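Local coordinates for sp1 protein (Swine acute diarrhea syndrome coronavirus, PDB 6LPA) that probably suppresses host gene expression, as nsp1 of related coronaviruses does, and is associated with host proliferation and immune evasion, at residues L6-A11 / C42-F47. Numbering follows the deposited sequence.
Sequences LTLAVA and CRFVAF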
loop_
_atom_site.group_PDB
_atom_site.type_symbol
_atom_site.label_atom_id
_atom_site.label_comp_id
_atom_site.label_asym_id
_atom_site.label_seq_id
_atom_site.Cartn_x
_atom_site.Cartn_y
_atom_site.Cartn_z
ATOM N N LEU A 6 -0.951 18.185 11.990
ATOM C CA LEU A 6 -2.271 17.580 12.149
ATOM C C LEU A 6 -2.537 17.206 13.602
ATOM O O LEU A 6 -1.680 16.621 14.274
ATOM C CB LEU A 6 -2.407 16.314 11.286
ATOM C CG LEU A 6 -3.283 16.247 10.033
ATOM C CD1 LEU A 6 -3.230 14.836 9.414
ATOM C CD2 LEU A 6 -4.722 16.654 10.345
ATOM N N THR A 7 -3.740 17.519 14.069
ATOM C CA THR A 7 -4.232 16.982 15.326
ATOM C C THR A 7 -5.046 15.730 15.014
ATOM O O THR A 7 -6.052 15.790 14.294
ATOM C CB THR A 7 -5.057 18.015 16.090
ATOM O OG1 THR A 7 -4.256 19.184 16.303
ATOM C CG2 THR A 7 -5.476 17.460 17.441
ATOM N N LEU A 8 -4.582 14.595 15.519
ATOM C CA LEU A 8 -5.206 13.303 15.283
ATOM C C LEU A 8 -5.796 12.758 16.572
ATOM O O LEU A 8 -5.273 13.003 17.661
ATOM C CB LEU A 8 -4.188 12.302 14.731
ATOM C CG LEU A 8 -3.514 12.667 13.409
ATOM C CD1 LEU A 8 -2.465 11.623 13.053
ATOM C CD2 LEU A 8 -4.538 12.839 12.299
ATOM N N ALA A 9 -6.874 11.989 16.435
ATOM C CA ALA A 9 -7.493 11.320 17.565
ATOM C C ALA A 9 -6.793 9.985 17.799
ATOM O O ALA A 9 -7.028 9.014 17.072
ATOM C CB ALA A 9 -8.986 11.134 17.326
ATOM N N VAL A 10 -5.944 9.933 18.817
ATOM C CA VAL A 10 -5.161 8.741 19.120
ATOM C C VAL A 10 -5.987 7.820 20.004
ATOM O O VAL A 10 -6.478 8.234 21.062
ATOM C CB VAL A 10 -3.843 9.113 19.803
ATOM C CG1 VAL A 10 -3.106 7.838 20.254
ATOM C CG2 VAL A 10 -3.001 9.977 18.863
ATOM N N ALA A 11 -6.131 6.565 19.577
ATOM C CA ALA A 11 -7.000 5.641 20.283
ATOM C C ALA A 11 -6.497 5.430 21.705
ATOM O O ALA A 11 -5.291 5.370 21.946
ATOM C CB ALA A 11 -7.066 4.315 19.527
ATOM N N CYS A 42 -11.548 8.883 12.066
ATOM C CA CYS A 42 -10.456 7.923 12.089
ATOM C C CYS A 42 -9.716 8.018 13.428
ATOM O O CYS A 42 -9.682 9.084 14.054
ATOM C CB CYS A 42 -9.490 8.212 10.924
ATOM S SG CYS A 42 -10.033 7.617 9.343
ATOM N N ARG A 43 -9.081 6.906 13.846
ATOM C CA ARG A 43 -8.260 6.858 15.051
ATOM C C ARG A 43 -6.841 6.449 14.694
ATOM O O ARG A 43 -6.634 5.568 13.860
ATOM C CB ARG A 43 -8.820 5.889 16.107
ATOM C CG ARG A 43 -10.211 6.264 16.626
ATOM C CD ARG A 43 -10.235 7.593 17.442
ATOM N NE ARG A 43 -11.612 7.909 17.819
ATOM C CZ ARG A 43 -12.438 8.667 17.096
ATOM N NH1 ARG A 43 -12.026 9.226 15.965
ATOM N NH2 ARG A 43 -13.675 8.884 17.509
ATOM N N PHE A 44 -5.859 7.106 15.311
ATOM C CA PHE A 44 -4.477 6.713 15.111
ATOM C C PHE A 44 -4.127 5.551 16.033
ATOM O O PHE A 44 -4.312 5.633 17.251
ATOM C CB PHE A 44 -3.518 7.870 15.370
ATOM C CG PHE A 44 -2.065 7.463 15.296
ATOM C CD1 PHE A 44 -1.391 7.482 14.086
ATOM C CD2 PHE A 44 -1.380 7.049 16.431
ATOM C CE1 PHE A 44 -0.055 7.102 14.021
ATOM C CE2 PHE A 44 -0.062 6.675 16.377
ATOM C CZ PHE A 44 0.606 6.694 15.172
ATOM N N VAL A 45 -3.571 4.495 15.458
ATOM C CA VAL A 45 -3.223 3.295 16.187
ATOM C C VAL A 45 -1.737 3.101 15.961
ATOM O O VAL A 45 -1.299 2.905 14.821
ATOM C CB VAL A 45 -4.035 2.086 15.710
ATOM C CG1 VAL A 45 -3.746 0.849 16.568
ATOM C CG2 VAL A 45 -5.519 2.448 15.698
ATOM N N ALA A 46 -0.958 3.193 17.034
ATOM C CA ALA A 46 0.484 3.042 16.929
ATOM C C ALA A 46 0.842 1.623 16.497
ATOM O O ALA A 46 0.137 0.654 16.802
ATOM C CB ALA A 46 1.148 3.363 18.270
ATOM N N PHE A 47 1.951 1.499 15.781
ATOM C CA PHE A 47 2.464 0.174 15.482
ATOM C C PHE A 47 2.876 -0.501 16.783
ATOM O O PHE A 47 3.553 0.105 17.623
ATOM C CB PHE A 47 3.655 0.235 14.533
ATOM C CG PHE A 47 4.230 -1.126 14.227
ATOM C CD1 PHE A 47 3.648 -1.932 13.253
ATOM C CD2 PHE A 47 5.292 -1.636 14.969
ATOM C CE1 PHE A 47 4.129 -3.202 12.982
ATOM C CE2 PHE A 47 5.802 -2.892 14.688
ATOM C CZ PHE A 47 5.206 -3.691 13.692
HETATM O O HOH W 1 -7.815 11.233 14.027
#
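A single parallel beta bridge, V10 with F44, joins strands 6-11 and 42-46, the two outermost strands of the six-stranded mixed sheet, and so closes it into the irregular beta-barrel known for coronavirus nsp1. F44 takes part through both backbone polar atoms: its N donates to A9 O at 2.8 Å, and its O receives A11 N at 3.1 Å in a nearly straight bond (170° at the hydrogen). R43 CA lies 3.2 Å from the same A9 O and adds a CA-H...O contact. With the segment axes 60° apart, the pairing does not continue toward L6; instead, a water accepts from A9 N and can donate to C42 O, linking the backbones where they diverge. On the face of L8 and V10, the F44 ring, its CG anti to the backbone N (chi1 175°), meets F101 of strand 96-104; L8 CD1 lies a loose 4.4 Å from F44 CD1. V10 runs beside F44 and points the same way, its CG2 4.1 Å from F44 CB. R43 bends at chi2, and its CD packs 3.8 Å from A9 CB. S94 O holds the guanidinium at NE, while NH1 reaches K40 O and, from above the carbonyl plane, C42 O.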